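Local coordinates for protein free serine kinase (Thermococcus kodakarensis KOD1, PDB 5X0J) that phosphorylates free L-serine with ADP as phosphate donor, giving O-phospho-L-serine and AMP in the first step of cysteine biosynthesis from serine, at residues A[132-137]-A[197-202]; A[139-144]-A[156-161]. The protein carries 1 engineered substitution. One frame throughout, in Å; residues are numbered along the deposited sequence. Where two conformers were deposited one is given.

Interaction 1: residues A[132-137]-A[197-202]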
loop_
_atom_site.group_PDB
_atom_site.type_symbol
_atom_site.label_atom_id
_atom_site.label_comp_id
_atom_site.label_asym_id
_atom_site.label_seq_id
_atom_site.Cartn_x
_atom_site.Cartn_y
_atom_site.Cartn_z
ATOM N N GLU A 132 -12.932 -7.748 -14.776
ATOM C CA GLU A 132 -13.395 -6.516 -15.415
ATOM C C GLU A 132 -14.389 -5.750 -14.547
ATOM O O GLU A 132 -14.347 -4.519 -14.512
ATOM C CB GLU A 132 -13.905 -6.759 -16.845
ATOM C CG GLU A 132 -12.774 -6.976 -17.857
ATOM C CD GLU A 132 -11.676 -5.906 -17.805
ATOM O OE1 GLU A 132 -11.994 -4.697 -17.770
ATOM O OE2 GLU A 132 -10.481 -6.261 -17.794
ATOM N N LYS A 133 -15.229 -6.457 -13.790
ATOM C CA LYS A 133 -16.076 -5.788 -12.803
ATOM C C LYS A 133 -15.235 -5.002 -11.790
ATOM O O LYS A 133 -15.563 -3.854 -11.450
ATOM C CB LYS A 133 -16.981 -6.792 -12.077
ATOM C CG LYS A 133 -18.082 -7.388 -12.949
ATOM C CD LYS A 133 -18.817 -8.473 -12.206
ATOM C CE LYS A 133 -19.809 -9.161 -13.124
ATOM N NZ LYS A 133 -20.634 -10.102 -12.328
ATOM N N ALA A 134 -14.144 -5.610 -11.325
ATOM C CA ALA A 134 -13.260 -4.949 -10.358
ATOM C C ALA A 134 -12.568 -3.750 -10.986
ATOM O O ALA A 134 -12.490 -2.692 -10.346
ATOM C CB ALA A 134 -12.234 -5.925 -9.822
ATOM N N GLU A 135 -12.097 -3.886 -12.222
ATOM C CA GLU A 135 -11.464 -2.757 -12.914
ATOM C C GLU A 135 -12.422 -1.581 -13.099
ATOM O O GLU A 135 -11.987 -0.424 -13.086
ATOM C CB GLU A 135 -10.859 -3.181 -14.261
ATOM C CG GLU A 135 -9.676 -4.140 -14.152
ATOM C CD GLU A 135 -8.373 -3.511 -13.689
ATOM O OE1 GLU A 135 -8.372 -2.381 -13.173
ATOM O OE2 GLU A 135 -7.338 -4.185 -13.808
ATOM N N ARG A 136 -13.715 -1.872 -13.243
ATOM C CA ARG A 136 -14.754 -0.828 -13.330
ATOM C C ARG A 136 -15.230 -0.286 -11.975
ATOM O O ARG A 136 -16.057 0.632 -11.935
ATOM C CB ARG A 136 -15.958 -1.330 -14.137
ATOM C CG ARG A 136 -15.644 -1.594 -15.601
ATOM C CD ARG A 136 -16.910 -1.777 -16.434
ATOM N NE ARG A 136 -17.742 -2.879 -15.937
ATOM C CZ ARG A 136 -17.640 -4.164 -16.294
ATOM N NH1 ARG A 136 -16.771 -4.585 -17.217
ATOM N NH2 ARG A 136 -18.460 -5.048 -15.728
ATOM N N GLY A 137 -14.720 -0.843 -10.877
ATOM C CA GLY A 137 -15.077 -0.388 -9.535
ATOM C C GLY A 137 -16.424 -0.878 -9.040
ATOM O O GLY A 137 -16.971 -0.337 -8.090
ATOM N N VAL A 197 -4.131 -13.259 -7.123
ATOM C CA VAL A 197 -4.012 -11.810 -6.982
ATOM C C VAL A 197 -5.421 -11.224 -6.820
ATOM O O VAL A 197 -6.395 -11.777 -7.335
ATOM C CB VAL A 197 -3.227 -11.185 -8.172
ATOM C CG1 VAL A 197 -3.972 -11.340 -9.488
ATOM C CG2 VAL A 197 -2.933 -9.708 -7.926
ATOM N N PHE A 198 -5.523 -10.132 -6.071
ATOM C CA PHE A 198 -6.769 -9.411 -5.845
ATOM C C PHE A 198 -6.731 -8.125 -6.664
ATOM O O PHE A 198 -5.898 -7.247 -6.395
ATOM C CB PHE A 198 -6.944 -9.046 -4.374
ATOM C CG PHE A 198 -7.232 -10.202 -3.459
ATOM C CD1 PHE A 198 -6.208 -10.977 -2.967
ATOM C CD2 PHE A 198 -8.532 -10.466 -3.035
ATOM C CE1 PHE A 198 -6.463 -12.023 -2.091
ATOM C CE2 PHE A 198 -8.792 -11.502 -2.156
ATOM C CZ PHE A 198 -7.752 -12.281 -1.677
ATOM N N ILE A 199 -7.635 -8.003 -7.632
ATOM C CA ILE A 199 -7.692 -6.846 -8.531
ATOM C C ILE A 199 -8.719 -5.843 -8.019
ATOM O O ILE A 199 -9.831 -6.218 -7.632
ATOM C CB ILE A 199 -8.078 -7.272 -9.965
ATOM C CG1 ILE A 199 -7.121 -8.347 -10.512
ATOM C CG2 ILE A 199 -8.174 -6.065 -10.899
ATOM C CD1 ILE A 199 -5.666 -7.952 -10.606
ATOM N N ARG A 200 -8.353 -4.564 -8.020
ATOM C CA ARG A 200 -9.249 -3.466 -7.656
ATOM C C ARG A 200 -8.982 -2.273 -8.553
ATOM O O ARG A 200 -7.863 -2.100 -9.038
ATOM C CB ARG A 200 -9.037 -3.048 -6.201
ATOM C CG ARG A 200 -7.579 -2.779 -5.845
ATOM C CD ARG A 200 -7.491 -2.066 -4.508
ATOM N NE ARG A 200 -6.160 -2.187 -3.921
ATOM C CZ ARG A 200 -5.892 -2.089 -2.619
ATOM N NH1 ARG A 200 -6.866 -1.853 -1.739
ATOM N NH2 ARG A 200 -4.644 -2.258 -2.195
ATOM N N LYS A 201 -10.005 -1.457 -8.764
ATOM C CA LYS A 201 -9.862 -0.168 -9.439
ATOM C C LYS A 201 -8.996 0.731 -8.570
ATOM O O LYS A 201 -9.067 0.668 -7.343
ATOM C CB LYS A 201 -11.236 0.474 -9.665
ATOM C CG LYS A 201 -11.231 1.769 -10.473
ATOM C CD LYS A 201 -12.614 2.409 -10.513
ATOM C CE LYS A 201 -12.634 3.660 -11.384
ATOM N NZ LYS A 201 -11.693 4.718 -10.923
ATOM N N ALA A 202 -8.169 1.549 -9.209
ATOM C CA ALA A 202 -7.353 2.513 -8.482
ATOM C C ALA A 202 -8.201 3.709 -8.060
ATOM O O ALA A 202 -9.154 4.078 -8.743
ATOM C CB ALA A 202 -6.223 2.991 -9.360
HETATM O O HOH W 1 -6.566 -1.414 -11.378
#

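Interaction 2: residues A[139-144]-A[156-161]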
loop_
_atom_site.group_PDB
_atom_site.type_symbol
_atom_site.label_atom_id
_atom_site.label_comp_id
_atom_site.label_asym_id
_atom_site.label_seq_id
_atom_site.Cartn_x
_atom_site.Cartn_y
_atom_site.Cartn_z
ATOM N N ILE A 139 -17.180 -3.968 -7.840
ATOM C CA ILE A 139 -17.018 -4.879 -6.715
ATOM C C ILE A 139 -15.772 -4.472 -5.928
ATOM O O ILE A 139 -14.966 -3.675 -6.420
ATOM C CB ILE A 139 -16.909 -6.347 -7.198
ATOM C CG1 ILE A 139 -15.722 -6.560 -8.146
ATOM C CG2 ILE A 139 -18.198 -6.767 -7.901
ATOM C CD1 ILE A 139 -15.531 -8.009 -8.545
ATOM N N ALA A 140 -15.621 -5.023 -4.725
ATOM C CA ALA A 140 -14.507 -4.651 -3.841
ATOM C C ALA A 140 -13.180 -5.169 -4.402
ATOM O O ALA A 140 -12.200 -4.430 -4.496
ATOM C CB ALA A 140 -14.746 -5.203 -2.447
ATOM N N PHE A 141 -13.159 -6.444 -4.770
ATOM C CA PHE A 141 -11.988 -7.071 -5.365
ATOM C C PHE A 141 -12.429 -8.221 -6.260
ATOM O O PHE A 141 -13.443 -8.871 -5.978
ATOM C CB PHE A 141 -11.088 -7.715 -4.296
ATOM C CG PHE A 141 -10.159 -6.782 -3.555
ATOM C CD1 PHE A 141 -9.064 -6.187 -4.184
ATOM C CD2 PHE A 141 -10.317 -6.589 -2.188
ATOM C CE1 PHE A 141 -8.178 -5.388 -3.467
ATOM C CE2 PHE A 141 -9.448 -5.775 -1.482
ATOM C CZ PHE A 141 -8.375 -5.184 -2.113
ATOM N N ALA A 142 -11.652 -8.485 -7.305
ATOM C CA ALA A 142 -11.681 -9.768 -8.013
ATOM C C ALA A 142 -10.527 -10.605 -7.495
ATOM O O ALA A 142 -9.394 -10.128 -7.463
ATOM C CB ALA A 142 -11.559 -9.572 -9.515
ATOM N N LEU A 143 -10.818 -11.833 -7.088
ATOM C CA LEU A 143 -9.803 -12.792 -6.653
ATOM C C LEU A 143 -9.546 -13.725 -7.818
ATOM O O LEU A 143 -10.422 -14.531 -8.163
ATOM C CB LEU A 143 -10.317 -13.552 -5.429
ATOM C CG LEU A 143 -9.521 -14.756 -4.941
ATOM C CD1 LEU A 143 -8.091 -14.354 -4.629
ATOM C CD2 LEU A 143 -10.195 -15.338 -3.713
ATOM N N VAL A 144 -8.389 -13.586 -8.458
ATOM C CA VAL A 144 -8.138 -14.240 -9.734
ATOM C C VAL A 144 -6.818 -14.988 -9.765
ATOM O O VAL A 144 -5.799 -14.530 -9.248
ATOM C CB VAL A 144 -8.252 -13.249 -10.919
ATOM C CG1 VAL A 144 -9.653 -12.670 -10.985
ATOM C CG2 VAL A 144 -7.212 -12.144 -10.846
ATOM N N GLU A 156 -15.568 -0.856 2.683
ATOM C CA GLU A 156 -15.646 -1.675 3.890
ATOM C C GLU A 156 -15.220 -3.104 3.597
ATOM O O GLU A 156 -14.508 -3.716 4.377
ATOM C CB GLU A 156 -17.051 -1.638 4.494
ATOM C CG GLU A 156 -17.399 -0.319 5.172
ATOM N N GLU A 157 -15.631 -3.611 2.442
ATOM C CA GLU A 157 -15.293 -4.969 2.047
ATOM C C GLU A 157 -13.814 -5.091 1.688
ATOM O O GLU A 157 -13.193 -6.091 2.020
ATOM C CB GLU A 157 -16.191 -5.448 0.900
ATOM C CG GLU A 157 -17.623 -5.761 1.336
ATOM C CD GLU A 157 -18.469 -4.534 1.651
ATOM O OE1 GLU A 157 -19.436 -4.654 2.446
ATOM O OE2 GLU A 157 -18.210 -3.449 1.097
ATOM N N GLN A 158 -13.252 -4.062 1.058
ATOM C CA GLN A 158 -11.816 -4.044 0.809
ATOM C C GLN A 158 -11.011 -4.099 2.111
ATOM O O GLN A 158 -9.991 -4.769 2.189
ATOM C CB GLN A 158 -11.421 -2.814 -0.012
ATOM C CG GLN A 158 -11.953 -2.852 -1.440
ATOM C CD GLN A 158 -11.726 -1.572 -2.217
ATOM O OE1 GLN A 158 -11.567 -0.488 -1.643
ATOM N NE2 GLN A 158 -11.704 -1.691 -3.537
ATOM N N LYS A 159 -11.486 -3.405 3.138
ATOM C CA LYS A 159 -10.856 -3.491 4.454
ATOM C C LYS A 159 -10.967 -4.881 5.078
ATOM O O LYS A 159 -10.015 -5.375 5.671
ATOM C CB LYS A 159 -11.416 -2.428 5.393
ATOM C CG LYS A 159 -11.048 -1.014 4.983
ATOM C CD LYS A 159 -11.639 0.016 5.923
ATOM C CE LYS A 159 -11.095 1.396 5.612
ATOM N NZ LYS A 159 -11.780 2.459 6.399
ATOM N N LYS A 160 -12.126 -5.525 4.946
ATOM C CA LYS A 160 -12.298 -6.864 5.515
ATOM C C LYS A 160 -11.386 -7.867 4.812
ATOM O O LYS A 160 -10.757 -8.697 5.466
ATOM C CB LYS A 160 -13.759 -7.310 5.433
ATOM C CG LYS A 160 -14.676 -6.513 6.343
ATOM C CD LYS A 160 -16.131 -6.936 6.216
ATOM C CE LYS A 160 -17.034 -6.038 7.045
ATOM N NZ LYS A 160 -18.475 -6.350 6.864
ATOM N N VAL A 161 -11.302 -7.777 3.486
ATOM C CA VAL A 161 -10.376 -8.628 2.731
ATOM C C VAL A 161 -8.938 -8.417 3.210
ATOM O O VAL A 161 -8.223 -9.369 3.487
ATOM C CB VAL A 161 -10.461 -8.373 1.207
ATOM C CG1 VAL A 161 -9.325 -9.066 0.459
ATOM C CG2 VAL A 161 -11.799 -8.847 0.662
#

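Interaction 1: residues A[132-137]-A[197-202]
The last turn of helix 130-135 packs on the end of strand 196-199, a partly buried helix-on-strand contact in the SerK C-terminal region, and Ala-134 and Glu-135 carry the helix side of it. Ala-134 points toward the strand: its CB lies 3.3 Å from the carbonyl O of Ile-199 and 4.2 Å from Ile-199 CG2. That same CG2 is anti to the backbone N of Ile-199 (chi1 -56° for CG1) and also meets the side chain of Glu-135.

The Glu-135 chain starts away from the strand, but the bend at chi2 (-74°) brings CD round to Ile-199 CG2, and Glu-135 OE2 then lies 3.6 Å from that methyl. The two oxygens divide their work. OE2 forms a salt bridge with Lys-182, whereas Glu-135 OE1 accepts a hydrogen bond of 2.7 Å from a water. This water also donates to Arg-200 O, at 2.8 Å, and so bridges the side chain at the helix end to a backbone carbonyl just after the strand.

The helix closes in a Schellman motif, with Gly-137 at positive phi (78°). Its N bonds to Ala-134 O. Beside this terminus runs the extended aliphatic part of Lys-201; in the conformer described, one of two, Lys-201 CG is 3.5 Å from Glu-135 O. Arg-200 turns its side chain away from the helix. Its guanidinium bonds to the carbonyls of Trp-102 and Pro-220 and to Ser-219 OG, and Trp-102 itself binds phosphoserine.

Interaction 2: residues A[139-144]-A[156-161]
Gln-158 reaches from helix 155-170 to the start of strand 141-144, and its side chain from CB to NE2 meets that strand start. Gln-158 CB lies 3.8 Å from Phe-141 CE2, and Gln-158 CA is slightly nearer to the same Phe-141 CE2, at 3.7 Å. The first torsion, with CG anti to the carbonyl carbon (chi1 -68°), sets Gln-158 CG 3.4 Å from Ala-140 O and 3.8 Å from Ala-140 CB. The extended chi2 then carries CD onward, leaving Gln-158 CD 3.7 Å from Ala-140 O. At the tip, Gln-158 NE2 donates to Ala-140 O at 2.9 Å. The N-H...O angle of 170° makes the bond nearly straight, and NE2 sits in the carbonyl plane on a lone pair, with the acceptor only 2° out of the glutamine amide plane. The bond thus lies nearly in both planes.

Two apolar contacts lie beside this bond. Ala-140 CB also touches Glu-157 CB at 3.7 Å, on the preceding residue of the helix. One turn on from Glu-157, Val-161 brings CG1 to 3.8 Å from Phe-141 CD2, the two side chains crossing at a slant. Phe-141 thus packs through CD2 and CE2 against successive parts of the helix.

Ala-140 and Phe-141 both face Ile-151 of the adjacent antiparallel strand, a classic beta bulge, and the helix packs on its two residues. An alanine in place of Gln-158 would probably leave Ala-140 O without this side-chain donor and open a gap beside Ala-140 CB. The chemistry implies an orientation-specific link: the amide fixes the bulge's carbonyl to the helix directionally, whereas the surrounding alanine, valine and phenylalanine contacts supply apolar burial.

Interactions 1 and 2 have centres 9 Å apart in the C-terminal SerK domain. Along the chain the order is helix 130-135, strand 141-144, helix 155-170, then strand 196-199, and both segments of interaction 2 therefore fall between the two of interaction 1. Interaction 1 sets helix 130-135 on strand 196-199, and interaction 2 sets helix 155-170 on strand 141-144. The two strands are antiparallel neighbours in one sheet, probably bonded through Ile-199 N to Ala-142 O (2.8 Å). Phe-141 CE1 also packs on Arg-200 CD at 3.5 Å. Arg-200, bonded to Trp-102 O, probably links this region to the phosphoserine site.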